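Putative polyphosphate kinase 2 family protein (Arthrobacter aurescens, PDB 3RHF) probably acts as a polyphosphate kinase of the PPK2 family, passing phosphate between polyphosphate and nucleotides on an alpha/beta/alpha fold of the P-loop NTPase clan. Local coordinates at residues A[171-174]-A[175-179]; A[196-199]-A[200-204]; A[218-221]-A[222-225]; A[257-260]-A[261-264]. All coordinates share one frame; numbering follows the deposited sequence.

Interaction 1: A[171-174]-A[175-179]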
ATOM      1  N   GLU A 171     -11.392  11.227  19.556  1.00 26.14           N
ATOM      2  CA  GLU A 171     -11.778  11.662  18.201  1.00 25.62           C
ATOM      3  C   GLU A 171     -11.905  13.199  18.125  1.00 26.69           C
ATOM      4  O   GLU A 171     -11.611  13.823  17.128  1.00 26.03           O
ATOM      5  CB  GLU A 171     -13.055  10.954  17.786  1.00 24.56           C
ATOM      6  CG  GLU A 171     -12.754   9.486  17.558  1.00 24.26           C
ATOM      7  CD  GLU A 171     -13.986   8.611  17.282  1.00 26.50           C
ATOM      8  OE1 GLU A 171     -15.128   9.165  17.209  1.00 20.18           O
ATOM      9  OE2 GLU A 171     -13.760   7.364  17.123  1.00 26.31           O
ATOM     10  N   SER A 172     -12.355  13.804  19.209  1.00 28.47           N
ATOM     11  CA  SER A 172     -12.482  15.238  19.259  1.00 30.43           C
ATOM     12  C   SER A 172     -11.089  15.924  19.220  1.00 30.14           C
ATOM     13  O   SER A 172     -10.914  16.966  18.600  1.00 30.63           O
ATOM     14  CB  SER A 172     -13.292  15.631  20.502  1.00 31.64           C
ATOM     15  OG  SER A 172     -13.166  17.011  20.724  1.00 36.15           O
ATOM     16  N   ARG A 173     -10.089  15.320  19.840  1.00 30.15           N
ATOM     17  CA  ARG A 173      -8.756  15.900  19.800  1.00 29.65           C
ATOM     18  C   ARG A 173      -8.226  15.810  18.377  1.00 28.63           C
ATOM     19  O   ARG A 173      -7.651  16.778  17.850  1.00 27.59           O
ATOM     20  CB  ARG A 173      -7.830  15.223  20.810  1.00 29.54           C
ATOM     21  CG  ARG A 173      -7.849  15.886  22.210  1.00 33.71           C
ATOM     22  CD  ARG A 173      -7.829  14.895  23.432  1.00 35.69           C
ATOM     23  NE  ARG A 173      -6.848  13.845  23.207  1.00 35.32           N
ATOM     24  CZ  ARG A 173      -6.967  12.578  23.562  1.00 37.60           C
ATOM     25  NH1 ARG A 173      -8.017  12.151  24.219  1.00 36.77           N
ATOM     26  NH2 ARG A 173      -5.988  11.728  23.257  1.00 41.43           N
ATOM     27  N   LEU A 174      -8.427  14.653  17.747  1.00 27.91           N
ATOM     28  CA  LEU A 174      -7.896  14.451  16.397  1.00 28.25           C
ATOM     29  C   LEU A 174      -8.502  15.410  15.386  1.00 28.33           C
ATOM     30  O   LEU A 174      -7.810  15.943  14.527  1.00 27.81           O
ATOM     31  CB  LEU A 174      -8.120  13.034  15.897  1.00 27.88           C
ATOM     32  CG  LEU A 174      -7.322  11.913  16.532  1.00 28.08           C
ATOM     33  CD1 LEU A 174      -7.671  10.665  15.708  1.00 28.46           C
ATOM     34  CD2 LEU A 174      -5.801  12.138  16.615  1.00 24.19           C
ATOM     35  N   THR A 175      -9.797  15.620  15.513  1.00 30.64           N
ATOM     36  CA  THR A 175     -10.538  16.513  14.632  1.00 31.58           C
ATOM     37  C   THR A 175     -10.054  17.953  14.795  1.00 32.58           C
ATOM     38  O   THR A 175      -9.837  18.638  13.853  1.00 32.74           O
ATOM     39  CB  THR A 175     -12.032  16.420  14.916  1.00 31.73           C
ATOM     40  OG1 THR A 175     -12.467  15.093  14.649  1.00 31.42           O
ATOM     41  CG2 THR A 175     -12.788  17.358  14.024  1.00 33.03           C
ATOM     42  N   GLU A 176      -9.829  18.368  16.013  1.00 34.13           N
ATOM     43  CA  GLU A 176      -9.297  19.685  16.276  1.00 35.85           C
ATOM     44  C   GLU A 176      -7.884  19.862  15.717  1.00 34.21           C
ATOM     45  O   GLU A 176      -7.555  20.889  15.216  1.00 32.95           O
ATOM     46  CB  GLU A 176      -9.339  19.872  17.794  1.00 38.02           C
ATOM     47  CG  GLU A 176      -8.592  21.027  18.346  1.00 44.44           C
ATOM     48  CD  GLU A 176      -8.973  21.248  19.829  1.00 52.82           C
ATOM     49  OE1 GLU A 176      -9.253  22.432  20.189  1.00 55.13           O
ATOM     50  OE2 GLU A 176      -9.020  20.225  20.594  1.00 54.44           O
ATOM     51  N   GLN A 177      -7.069  18.812  15.780  1.00 33.91           N
ATOM     52  CA  GLN A 177      -5.723  18.831  15.220  1.00 32.56           C
ATOM     53  C   GLN A 177      -5.693  18.777  13.654  1.00 31.51           C
ATOM     54  O   GLN A 177      -4.634  18.711  13.047  1.00 30.65           O
ATOM     55  CB  GLN A 177      -4.919  17.671  15.843  1.00 32.62           C
ATOM     56  CG  GLN A 177      -4.607  17.819  17.368  1.00 34.16           C
ATOM     57  CD  GLN A 177      -4.389  16.485  18.130  1.00 36.24           C
ATOM     58  OE1 GLN A 177      -4.131  15.441  17.542  1.00 36.59           O
ATOM     59  NE2 GLN A 177      -4.518  16.543  19.464  1.00 39.13           N
ATOM     60  N   GLY A 178      -6.847  18.782  12.987  1.00 30.77           N
ATOM     61  CA  GLY A 178      -6.841  18.654  11.506  1.00 30.69           C
ATOM     62  C   GLY A 178      -7.398  17.391  10.832  1.00 29.67           C
ATOM     63  O   GLY A 178      -7.650  17.399   9.627  1.00 29.22           O
ATOM     64  N   THR A 179      -7.635  16.337  11.609  1.00 28.73           N
ATOM     65  CA  THR A 179      -8.063  15.059  11.083  1.00 28.54           C
ATOM     66  C   THR A 179      -9.527  15.034  10.771  1.00 27.32           C
ATOM     67  O   THR A 179     -10.316  15.336  11.629  1.00 28.41           O
ATOM     68  CB  THR A 179      -7.814  13.989  12.104  1.00 28.73           C
ATOM     69  OG1 THR A 179      -6.425  14.021  12.453  1.00 32.60           O
ATOM     70  CG2 THR A 179      -8.153  12.621  11.546  1.00 30.46           C
TER
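Two donors of Thr175 grip the carbonyl O of Glu171: the backbone N at 3.0 Å, in the usual helical bond, and the hydroxyl OG1 at 2.9 Å. They come to Glu171 O from opposite faces of its carbonyl plane, one on each side. The threonine can do this because its first torsion (chi1 -62°) lays OG1 beside its own N and turns CG2 away from it. With a valine here, Glu171 O would probably lose its second donor and keep the backbone N-H as its one partner from this turn. Nearer the end of the helix, Leu174 O takes Thr179 N at 2.9 Å, while Gly178 N reaches Thr175 O at 3.1 Å. Gly178 lies at phi 112°, where a side chain would press on the preceding carbonyl, so glycine suits the place. The side chain of Gln177 runs extended alongside the last turn, CG beside its own backbone N: its NE2 comes to 3.8 Å from Arg173 CB, and its OE1 lies at the same distance from Leu174 CD2. On the inner side, Leu174 CB meets Thr179 CB at 3.9 Å, and the rest of the leucine packs on Leu77 and Ile181 of the sheet. The Glu171 carboxylate leads off to a salt bridge with Lys183, and Arg173 pairs with Asp169 and Glu126. The paired bonds from Gly178 and Thr179 into the final turn form a Schellman motif, which ends helix 157-176 and swings the chain into strand 179-187 of the central parallel sheet.

Interaction 2: A[196-199]-A[200-204]. With PO4 (phosphate ion), chain H.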
ATOM      1  N   ARG A 196     -20.249 -17.168   3.458  1.00 32.10           N
ATOM      2  CA  ARG A 196     -18.859 -16.869   3.201  1.00 31.68           C
ATOM      3  C   ARG A 196     -17.897 -17.899   3.812  1.00 31.43           C
ATOM      4  O   ARG A 196     -16.924 -18.268   3.151  1.00 30.41           O
ATOM      5  CB  ARG A 196     -18.510 -15.410   3.570  1.00 30.63           C
ATOM      6  CG  ARG A 196     -19.167 -14.450   2.607  1.00 30.55           C
ATOM      7  CD  ARG A 196     -18.985 -12.999   2.948  1.00 29.42           C
ATOM      8  NE  ARG A 196     -19.838 -12.141   2.116  1.00 30.62           N
ATOM      9  CZ  ARG A 196     -19.741 -10.813   2.052  1.00 29.19           C
ATOM     10  NH1 ARG A 196     -18.815 -10.160   2.740  1.00 32.25           N
ATOM     11  NH2 ARG A 196     -20.588 -10.124   1.349  1.00 27.38           N
ATOM     12  N   LEU A 197     -18.146 -18.359   5.037  1.00 31.93           N
ATOM     13  CA  LEU A 197     -17.255 -19.365   5.633  1.00 32.62           C
ATOM     14  C   LEU A 197     -17.350 -20.664   4.850  1.00 33.57           C
ATOM     15  O   LEU A 197     -16.334 -21.342   4.616  1.00 34.21           O
ATOM     16  CB  LEU A 197     -17.574 -19.617   7.091  1.00 32.69           C
ATOM     17  CG  LEU A 197     -17.267 -18.491   8.062  1.00 31.84           C
ATOM     18  CD1 LEU A 197     -17.928 -18.811   9.377  1.00 31.33           C
ATOM     19  CD2 LEU A 197     -15.764 -18.296   8.238  1.00 30.77           C
ATOM     20  N   ILE A 198     -18.557 -20.999   4.410  1.00 34.18           N
ATOM     21  CA  ILE A 198     -18.730 -22.189   3.591  1.00 35.42           C
ATOM     22  C   ILE A 198     -17.940 -22.076   2.302  1.00 34.93           C
ATOM     23  O   ILE A 198     -17.283 -23.023   1.890  1.00 33.89           O
ATOM     24  CB  ILE A 198     -20.202 -22.446   3.251  1.00 36.01           C
ATOM     25  CG1 ILE A 198     -20.923 -23.085   4.428  1.00 37.47           C
ATOM     26  CG2 ILE A 198     -20.315 -23.391   2.046  1.00 37.47           C
ATOM     27  CD1 ILE A 198     -22.496 -23.063   4.263  1.00 39.46           C
ATOM     28  N   ALA A 199     -18.015 -20.906   1.661  1.00 35.14           N
ATOM     29  CA  ALA A 199     -17.219 -20.663   0.439  1.00 35.50           C
ATOM     30  C   ALA A 199     -15.705 -20.804   0.694  1.00 36.12           C
ATOM     31  O   ALA A 199     -14.977 -21.341  -0.141  1.00 37.03           O
ATOM     32  CB  ALA A 199     -17.575 -19.345  -0.215  1.00 34.37           C
ATOM     33  N   ARG A 200     -15.218 -20.437   1.866  1.00 34.74           N
ATOM     34  CA  ARG A 200     -13.793 -20.692   2.110  1.00 35.32           C
ATOM     35  C   ARG A 200     -13.467 -22.176   2.155  1.00 36.87           C
ATOM     36  O   ARG A 200     -12.427 -22.627   1.628  1.00 37.76           O
ATOM     37  CB  ARG A 200     -13.338 -20.049   3.391  1.00 34.47           C
ATOM     38  CG  ARG A 200     -13.539 -18.579   3.350  1.00 35.30           C
ATOM     39  CD  ARG A 200     -12.798 -17.913   4.436  1.00 36.65           C
ATOM     40  NE  ARG A 200     -12.807 -16.468   4.304  1.00 36.74           N
ATOM     41  CZ  ARG A 200     -12.505 -15.669   5.315  1.00 39.35           C
ATOM     42  NH1 ARG A 200     -12.222 -16.204   6.498  1.00 39.16           N
ATOM     43  NH2 ARG A 200     -12.503 -14.347   5.161  1.00 41.13           N
ATOM     44  N   LEU A 201     -14.345 -22.950   2.782  1.00 37.60           N
ATOM     45  CA  LEU A 201     -14.122 -24.397   2.857  1.00 38.86           C
ATOM     46  C   LEU A 201     -14.266 -25.089   1.480  1.00 41.15           C
ATOM     47  O   LEU A 201     -13.516 -25.997   1.173  1.00 42.63           O
ATOM     48  CB  LEU A 201     -15.047 -24.970   3.907  1.00 39.08           C
ATOM     49  CG  LEU A 201     -14.794 -24.382   5.289  1.00 37.79           C
ATOM     50  CD1 LEU A 201     -15.840 -24.784   6.291  1.00 38.95           C
ATOM     51  CD2 LEU A 201     -13.408 -24.797   5.755  1.00 38.15           C
ATOM     52  N   ASP A 202     -15.187 -24.607   0.639  1.00 42.49           N
ATOM     53  CA  ASP A 202     -15.387 -25.137  -0.720  1.00 45.00           C
ATOM     54  C   ASP A 202     -14.300 -24.709  -1.747  1.00 45.30           C
ATOM     55  O   ASP A 202     -14.181 -25.301  -2.802  1.00 46.64           O
ATOM     56  CB  ASP A 202     -16.777 -24.736  -1.255  1.00 46.04           C
ATOM     57  CG  ASP A 202     -17.951 -25.437  -0.517  1.00 49.51           C
ATOM     58  OD1 ASP A 202     -17.748 -26.393   0.283  1.00 52.14           O
ATOM     59  OD2 ASP A 202     -19.112 -25.017  -0.730  1.00 52.08           O
ATOM     60  N   ASP A 203     -13.501 -23.688  -1.457  1.00 44.02           N
ATOM     61  CA  ASP A 203     -12.463 -23.285  -2.401  1.00 44.70           C
ATOM     62  C   ASP A 203     -11.122 -23.581  -1.801  1.00 43.66           C
ATOM     63  O   ASP A 203     -10.773 -22.976  -0.813  1.00 41.57           O
ATOM     64  CB  ASP A 203     -12.582 -21.803  -2.700  1.00 44.98           C
ATOM     65  CG  ASP A 203     -11.638 -21.340  -3.757  1.00 46.26           C
ATOM     66  OD1 ASP A 203     -10.724 -22.087  -4.131  1.00 48.22           O
ATOM     67  OD2 ASP A 203     -11.817 -20.199  -4.219  1.00 50.20           O
ATOM     68  N   PRO A 204     -10.372 -24.535  -2.394  1.00 45.59           N
ATOM     69  CA  PRO A 204      -9.015 -24.930  -1.954  1.00 45.41           C
ATOM     70  C   PRO A 204      -8.052 -23.767  -1.858  1.00 43.57           C
ATOM     71  O   PRO A 204      -7.202 -23.731  -0.979  1.00 43.48           O
ATOM     72  CB  PRO A 204      -8.520 -25.887  -3.061  1.00 47.63           C
ATOM     73  CG  PRO A 204      -9.744 -26.421  -3.687  1.00 50.26           C
ATOM     74  CD  PRO A 204     -10.848 -25.369  -3.517  1.00 48.29           C
TER
HETATM   75  P   PO4 H 287     -12.499 -14.089   0.924  1.00 59.50           P
HETATM   76  O1  PO4 H 287     -12.815 -15.369   1.703  1.00 58.30           O
HETATM   77  O2  PO4 H 287     -11.338 -14.401   0.000  1.00 56.78           O
HETATM   78  O3  PO4 H 287     -13.612 -13.674  -0.025  1.00 59.56           O
HETATM   79  O4  PO4 H 287     -12.256 -12.950   1.918  1.00 57.01           O
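Arg200, one helical turn after Arg196, reaches a phosphate ion, where its NE meets O1 of the phosphate at 2.8 Å with an N-H...O angle of 159°. The oxygen lies at the edge of the guanidinium, in its plane, where the N-H points. After the first torsion sets CG beside the backbone N (chi1 -60°), the chain runs extended to NE, with CG passing Arg196 O at 3.4 Å. Lys209 also hydrogen-bonds the phosphate, so two basic groups meet one anion; NH1 of Arg200 has a long, weak ion pair with Asp214. Leu197 CD2 stands obliquely 4.5 Å from Arg200 NH1. Across the helix, Ile198 and Asp202 lie side by side and point the same way, with Ile198 CG2 3.4 Å from Asp202 OD2. The aspartate's OD1 makes a salt bridge to Arg283 of the second subunit, while Leu197 and Leu201 pack on Val286 of that subunit, so apolar and acidic residues share the interface side. Asp202 N bonds Ile198 O at 2.9 Å, but the next such bond, Asp203 N to Ala199 O, is weak as the helix ends. The ion probably came from the crystallisation liquor, yet basic side chains gathered round a phosphate at the end of helix 190-202 are consistent with the phosphate-handling lid region of P-loop kinases.

Interaction 3: A[218-221]-A[222-225]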
ATOM      1  N   ARG A 218     -19.746 -17.079  15.989  1.00 52.27           N
ATOM      2  CA  ARG A 218     -21.135 -17.027  15.495  1.00 50.50           C
ATOM      3  C   ARG A 218     -22.109 -17.237  16.652  1.00 50.83           C
ATOM      4  O   ARG A 218     -23.195 -16.666  16.683  1.00 50.66           O
ATOM      5  CB  ARG A 218     -21.426 -18.092  14.426  1.00 49.20           C
ATOM      6  CG  ARG A 218     -20.817 -17.845  13.074  1.00 46.73           C
ATOM      7  CD  ARG A 218     -21.144 -18.957  12.059  1.00 45.16           C
ATOM      8  NE  ARG A 218     -22.586 -19.122  11.801  1.00 45.25           N
ATOM      9  CZ  ARG A 218     -23.351 -18.254  11.132  1.00 44.12           C
ATOM     10  NH1 ARG A 218     -24.640 -18.509  10.954  1.00 44.01           N
ATOM     11  NH2 ARG A 218     -22.847 -17.132  10.623  1.00 43.04           N
ATOM     12  N   ALA A 219     -21.708 -18.074  17.601  1.00 51.05           N
ATOM     13  CA  ALA A 219     -22.494 -18.312  18.792  1.00 50.93           C
ATOM     14  C   ALA A 219     -22.773 -16.975  19.505  1.00 50.55           C
ATOM     15  O   ALA A 219     -23.809 -16.816  20.134  1.00 50.60           O
ATOM     16  CB  ALA A 219     -21.771 -19.305  19.702  1.00 51.26           C
ATOM     17  N   TYR A 220     -21.878 -15.995  19.353  1.00 49.20           N
ATOM     18  CA  TYR A 220     -22.060 -14.714  19.995  1.00 48.67           C
ATOM     19  C   TYR A 220     -22.579 -13.615  19.079  1.00 46.85           C
ATOM     20  O   TYR A 220     -22.582 -12.439  19.449  1.00 46.44           O
ATOM     21  CB  TYR A 220     -20.764 -14.296  20.674  1.00 49.18           C
ATOM     22  CG  TYR A 220     -20.341 -15.233  21.786  1.00 52.37           C
ATOM     23  CD1 TYR A 220     -20.786 -15.056  23.090  1.00 56.46           C
ATOM     24  CD2 TYR A 220     -19.498 -16.303  21.526  1.00 55.27           C
ATOM     25  CE1 TYR A 220     -20.386 -15.944  24.117  1.00 58.99           C
ATOM     26  CE2 TYR A 220     -19.100 -17.189  22.529  1.00 57.32           C
ATOM     27  CZ  TYR A 220     -19.545 -17.007  23.814  1.00 58.65           C
ATOM     28  OH  TYR A 220     -19.144 -17.889  24.776  1.00 59.56           O
ATOM     29  N   TRP A 221     -23.117 -13.993  17.935  1.00 45.37           N
ATOM     30  CA  TRP A 221     -23.485 -13.012  16.926  1.00 44.59           C
ATOM     31  C   TRP A 221     -24.408 -11.874  17.393  1.00 45.18           C
ATOM     32  O   TRP A 221     -24.212 -10.718  17.009  1.00 44.79           O
ATOM     33  CB  TRP A 221     -24.085 -13.685  15.678  1.00 44.18           C
ATOM     34  CG  TRP A 221     -24.390 -12.701  14.568  1.00 41.09           C
ATOM     35  CD1 TRP A 221     -25.476 -11.903  14.476  1.00 40.12           C
ATOM     36  CD2 TRP A 221     -23.584 -12.403  13.428  1.00 36.10           C
ATOM     37  NE1 TRP A 221     -25.424 -11.146  13.338  1.00 37.76           N
ATOM     38  CE2 TRP A 221     -24.266 -11.426  12.682  1.00 35.24           C
ATOM     39  CE3 TRP A 221     -22.354 -12.875  12.964  1.00 35.99           C
ATOM     40  CZ2 TRP A 221     -23.783 -10.917  11.493  1.00 35.72           C
ATOM     41  CZ3 TRP A 221     -21.854 -12.364  11.793  1.00 34.91           C
ATOM     42  CH2 TRP A 221     -22.567 -11.380  11.066  1.00 35.38           C
ATOM     43  N   ASP A 222     -25.437 -12.178  18.173  1.00 45.97           N
ATOM     44  CA  ASP A 222     -26.400 -11.134  18.501  1.00 46.30           C
ATOM     45  C   ASP A 222     -25.826 -10.219  19.571  1.00 45.13           C
ATOM     46  O   ASP A 222     -26.210  -9.064  19.617  1.00 45.02           O
ATOM     47  CB  ASP A 222     -27.760 -11.714  18.932  1.00 47.61           C
ATOM     48  CG  ASP A 222     -28.486 -12.453  17.782  1.00 50.61           C
ATOM     49  OD1 ASP A 222     -28.675 -11.871  16.668  1.00 50.45           O
ATOM     50  OD2 ASP A 222     -28.875 -13.622  18.015  1.00 52.75           O
ATOM     51  N   ASP A 223     -24.930 -10.740  20.418  1.00 44.30           N
ATOM     52  CA  ASP A 223     -24.237  -9.937  21.439  1.00 44.08           C
ATOM     53  C   ASP A 223     -23.364  -8.863  20.716  1.00 43.15           C
ATOM     54  O   ASP A 223     -23.430  -7.651  21.028  1.00 42.94           O
ATOM     55  CB  ASP A 223     -23.354 -10.816  22.358  1.00 44.46           C
ATOM     56  CG  ASP A 223     -24.161 -11.826  23.252  1.00 47.16           C
ATOM     57  OD1 ASP A 223     -25.145 -11.404  23.905  1.00 49.80           O
ATOM     58  OD2 ASP A 223     -23.784 -13.041  23.327  1.00 46.85           O
ATOM     59  N   TYR A 224     -22.602  -9.307  19.706  1.00 42.00           N
ATOM     60  CA  TYR A 224     -21.879  -8.393  18.841  1.00 40.32           C
ATOM     61  C   TYR A 224     -22.769  -7.368  18.188  1.00 39.82           C
ATOM     62  O   TYR A 224     -22.429  -6.225  18.204  1.00 39.41           O
ATOM     63  CB  TYR A 224     -21.108  -9.138  17.774  1.00 39.97           C
ATOM     64  CG  TYR A 224     -19.769  -9.684  18.204  1.00 39.32           C
ATOM     65  CD1 TYR A 224     -18.644  -8.859  18.332  1.00 38.26           C
ATOM     66  CD2 TYR A 224     -19.611 -11.033  18.449  1.00 37.96           C
ATOM     67  CE1 TYR A 224     -17.391  -9.392  18.726  1.00 37.61           C
ATOM     68  CE2 TYR A 224     -18.392 -11.556  18.822  1.00 38.23           C
ATOM     69  CZ  TYR A 224     -17.286 -10.750  18.957  1.00 36.82           C
ATOM     70  OH  TYR A 224     -16.101 -11.356  19.310  1.00 37.51           O
HETATM   71  N   MSE A 225     -23.890  -7.737  17.594  1.00 40.55           N
HETATM   72  CA  MSE A 225     -24.774  -6.699  17.056  1.00 41.99           C
HETATM   73  C   MSE A 225     -25.217  -5.678  18.103  1.00 42.25           C
HETATM   74  O   MSE A 225     -25.399  -4.496  17.793  1.00 41.31           O
HETATM   75  CB  MSE A 225     -26.039  -7.285  16.436  1.00 43.66           C
HETATM   76  CG  MSE A 225     -25.858  -8.059  15.101  1.00 46.78           C
HETATM   77 SE   MSE A 225     -24.656  -7.283  13.735  1.00 54.22          SE
HETATM   78  CE  MSE A 225     -22.928  -8.019  14.332  1.00 44.48           C
TER
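Trp221 and Met225, one helical turn apart, form a Met-aromatic pair. The methionine, here selenomethionine, bends at its second and third torsions so that its methyl CE comes over one face of the indole, 4.3 Å from the centroid of the five-membered ring, in a CH-pi contact. Its SE stands more obliquely, and CG lies 3.6 Å from Trp221 NE1. CG of Trp221 is anti to the backbone N (chi1 -176°), which swings the ring outward from the helix, on the side where Met225 also leaves it. Asp222 comes to the rim of the same ring: its OD1 lies in the ring plane, 3.9 Å from Trp221 CD1, with the carboxylate nearly perpendicular to the indole. Tyr220, within a type I turn from Arg218 to Trp221, occupies the N-cap position. Its carbonyl O receives Tyr224 N at 3.1 Å in an almost straight bond, 171° at the hydrogen. Tyr220 CB touches Tyr224 CE2 at 4.1 Å, while its ring meets Asp223 OD2 edge-on, CD1 to OD2 being 3.6 Å. Two aspartates suit the first turn of a helix, whose N-terminal end would probably favour their negative charge. The broad aromatic side chains bridge neighbours: Trp221 rests on Met83 and on Lys190 and Gln193 of helix 190-202, whereas Tyr220 makes an edge-to-face contact with His152 and packs, with Tyr224, on Val151, so that the start of helix 221-235 joins helices 190-202 and 148-151.

Interaction 4: A[257-260]-A[261-264]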
ATOM      1  N   VAL A 257     -17.817   2.923   0.541  1.00 22.38           N
ATOM      2  CA  VAL A 257     -16.646   3.325   1.276  1.00 22.10           C
ATOM      3  C   VAL A 257     -15.900   4.340   0.458  1.00 22.83           C
ATOM      4  O   VAL A 257     -15.599   5.445   0.945  1.00 22.49           O
ATOM      5  CB  VAL A 257     -15.762   2.160   1.726  1.00 22.22           C
ATOM      6  CG1 VAL A 257     -14.500   2.711   2.345  1.00 22.78           C
ATOM      7  CG2 VAL A 257     -16.464   1.328   2.809  1.00 19.23           C
ATOM      8  N   GLN A 258     -15.655   4.038  -0.808  1.00 23.54           N
ATOM      9  CA  GLN A 258     -14.912   5.022  -1.602  1.00 24.23           C
ATOM     10  C   GLN A 258     -15.583   6.374  -1.719  1.00 23.09           C
ATOM     11  O   GLN A 258     -14.903   7.403  -1.629  1.00 22.56           O
ATOM     12  CB  GLN A 258     -14.416   4.486  -2.972  1.00 25.12           C
ATOM     13  CG  GLN A 258     -12.988   4.010  -2.776  1.00 28.38           C
ATOM     14  CD  GLN A 258     -12.305   3.425  -3.977  1.00 34.90           C
ATOM     15  OE1 GLN A 258     -11.748   2.324  -3.896  1.00 36.17           O
ATOM     16  NE2 GLN A 258     -12.269   4.180  -5.088  1.00 39.85           N
ATOM     17  N   GLN A 259     -16.900   6.405  -1.864  1.00 22.95           N
ATOM     18  CA  GLN A 259     -17.578   7.706  -2.053  1.00 23.12           C
ATOM     19  C   GLN A 259     -17.543   8.477  -0.772  1.00 22.81           C
ATOM     20  O   GLN A 259     -17.453   9.692  -0.780  1.00 24.54           O
ATOM     21  CB  GLN A 259     -19.011   7.565  -2.564  1.00 23.74           C
ATOM     22  CG  GLN A 259     -19.586   8.822  -3.216  1.00 22.94           C
ATOM     23  CD  GLN A 259     -18.856   9.230  -4.476  1.00 24.02           C
ATOM     24  OE1 GLN A 259     -18.669   8.446  -5.408  1.00 26.13           O
ATOM     25  NE2 GLN A 259     -18.439  10.471  -4.519  1.00 22.08           N
ATOM     26  N   LEU A 260     -17.537   7.775   0.345  1.00 23.21           N
ATOM     27  CA  LEU A 260     -17.417   8.431   1.667  1.00 23.12           C
ATOM     28  C   LEU A 260     -16.100   9.165   1.823  1.00 21.65           C
ATOM     29  O   LEU A 260     -16.063  10.313   2.293  1.00 20.19           O
ATOM     30  CB  LEU A 260     -17.557   7.394   2.785  1.00 23.37           C
ATOM     31  CG  LEU A 260     -18.984   7.056   3.231  1.00 25.89           C
ATOM     32  CD1 LEU A 260     -18.899   5.948   4.246  1.00 23.82           C
ATOM     33  CD2 LEU A 260     -19.773   8.248   3.824  1.00 23.96           C
ATOM     34  N   LEU A 261     -15.036   8.460   1.438  1.00 22.92           N
ATOM     35  CA  LEU A 261     -13.699   9.025   1.329  1.00 23.14           C
ATOM     36  C   LEU A 261     -13.623  10.226   0.440  1.00 22.65           C
ATOM     37  O   LEU A 261     -13.067  11.229   0.838  1.00 21.94           O
ATOM     38  CB  LEU A 261     -12.757   7.998   0.756  1.00 24.19           C
ATOM     39  CG  LEU A 261     -11.702   7.418   1.649  1.00 28.49           C
ATOM     40  CD1 LEU A 261     -12.174   7.215   3.101  1.00 32.50           C
ATOM     41  CD2 LEU A 261     -11.288   6.098   1.038  1.00 30.21           C
ATOM     42  N   LEU A 262     -14.152  10.111  -0.777  1.00 23.84           N
ATOM     43  CA  LEU A 262     -14.080  11.240  -1.756  1.00 25.49           C
ATOM     44  C   LEU A 262     -14.850  12.465  -1.281  1.00 26.48           C
ATOM     45  O   LEU A 262     -14.400  13.579  -1.496  1.00 26.56           O
ATOM     46  CB  LEU A 262     -14.583  10.852  -3.165  1.00 25.35           C
ATOM     47  CG  LEU A 262     -13.753   9.740  -3.819  1.00 26.27           C
ATOM     48  CD1 LEU A 262     -14.582   8.947  -4.864  1.00 27.43           C
ATOM     49  CD2 LEU A 262     -12.477  10.252  -4.460  1.00 22.22           C
ATOM     50  N   ASP A 263     -16.029  12.231  -0.685  1.00 27.53           N
ATOM     51  CA  ASP A 263     -16.881  13.309  -0.220  1.00 28.44           C
ATOM     52  C   ASP A 263     -16.225  13.995   1.004  1.00 27.55           C
ATOM     53  O   ASP A 263     -16.291  15.195   1.124  1.00 28.45           O
ATOM     54  CB  ASP A 263     -18.266  12.775   0.135  1.00 29.09           C
ATOM     55  CG  ASP A 263     -19.107  12.306  -1.113  1.00 33.79           C
ATOM     56  OD1 ASP A 263     -18.688  12.417  -2.310  1.00 35.72           O
ATOM     57  OD2 ASP A 263     -20.256  11.833  -0.865  1.00 40.14           O
ATOM     58  N   ALA A 264     -15.591  13.222   1.889  1.00 25.98           N
ATOM     59  CA  ALA A 264     -14.814  13.765   3.021  1.00 25.71           C
ATOM     60  C   ALA A 264     -13.619  14.616   2.515  1.00 25.53           C
ATOM     61  O   ALA A 264     -13.383  15.714   3.001  1.00 25.75           O
ATOM     62  CB  ALA A 264     -14.321  12.643   3.922  1.00 24.21           C
TER
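Leu260 and Ala264, a turn apart, belong to the sheet-facing side of helix 250-266, one of the outer-layer helices of this alpha/beta/alpha sandwich, packed between the sheet and helix 43-69. The side toward the strands is tight, with buried apolar branches filling the layer between helix and sheet: Val257 and Leu260 pack on Val184, Leu261 on Leu76 and Leu78. Ala264, partly exposed, touches Val182 and Leu76, and a methyl suits a place so close to the strands; its CB keeps the ordinary helical distance of 3.3 Å from Leu260 O. Leu262 turns to helix 43-69 instead, with its CG 3.4 Å from Gln258 O. The buried Gln258 amide is satisfied at both ends, OE1 by His94 and NE2 by Asp54. The other side is looser and partly open to solvent, and polar groups do the work there. CG of Gln259 is anti to the backbone N (chi1 -160°), and a bend at the second torsion (chi2 64°) turns the amide toward Asp263, one turn later, where NE2 reaches Asp263 OD1 at 3.0 Å. Gln259 OE1 accepts from Gln53, while Asp263 OD2 bonds Ser15, so the pair links helix 43-69 with the N-terminal segment. A leucine in place of Gln259 is likely to leave Asp263 OD1 without its amide donor and the carboxylate freer to turn, though Ser15 still holds OD2. The amide-carboxylate bond is straight, with Asp263 OD1 in the plane of the Gln259 amide but Gln259 NE2 37° above that of the carboxylate.

In the fold
From the N terminus the four contacts follow in series, none nesting in or crossing another, and each closes only a helical turn or cap. Interaction 1 ends helix 157-176 and leads into strand 179-187; interaction 2 ends helix 190-202, which follows that strand. Interaction 3 starts helix 221-235, and interaction 4 lies in helix 250-266, after strand 242-246. Interactions 2 and 3 touch, Leu197 CD1 packing 4.2 Å from Arg218 CD, and both reach the second subunit. Interaction 1 stands across the chain's centre from interaction 2, about 41 Å between centres. Interactions 1 and 4 both pack on strands 75-82 and 179-187, tying two helices to the middle of the sheet.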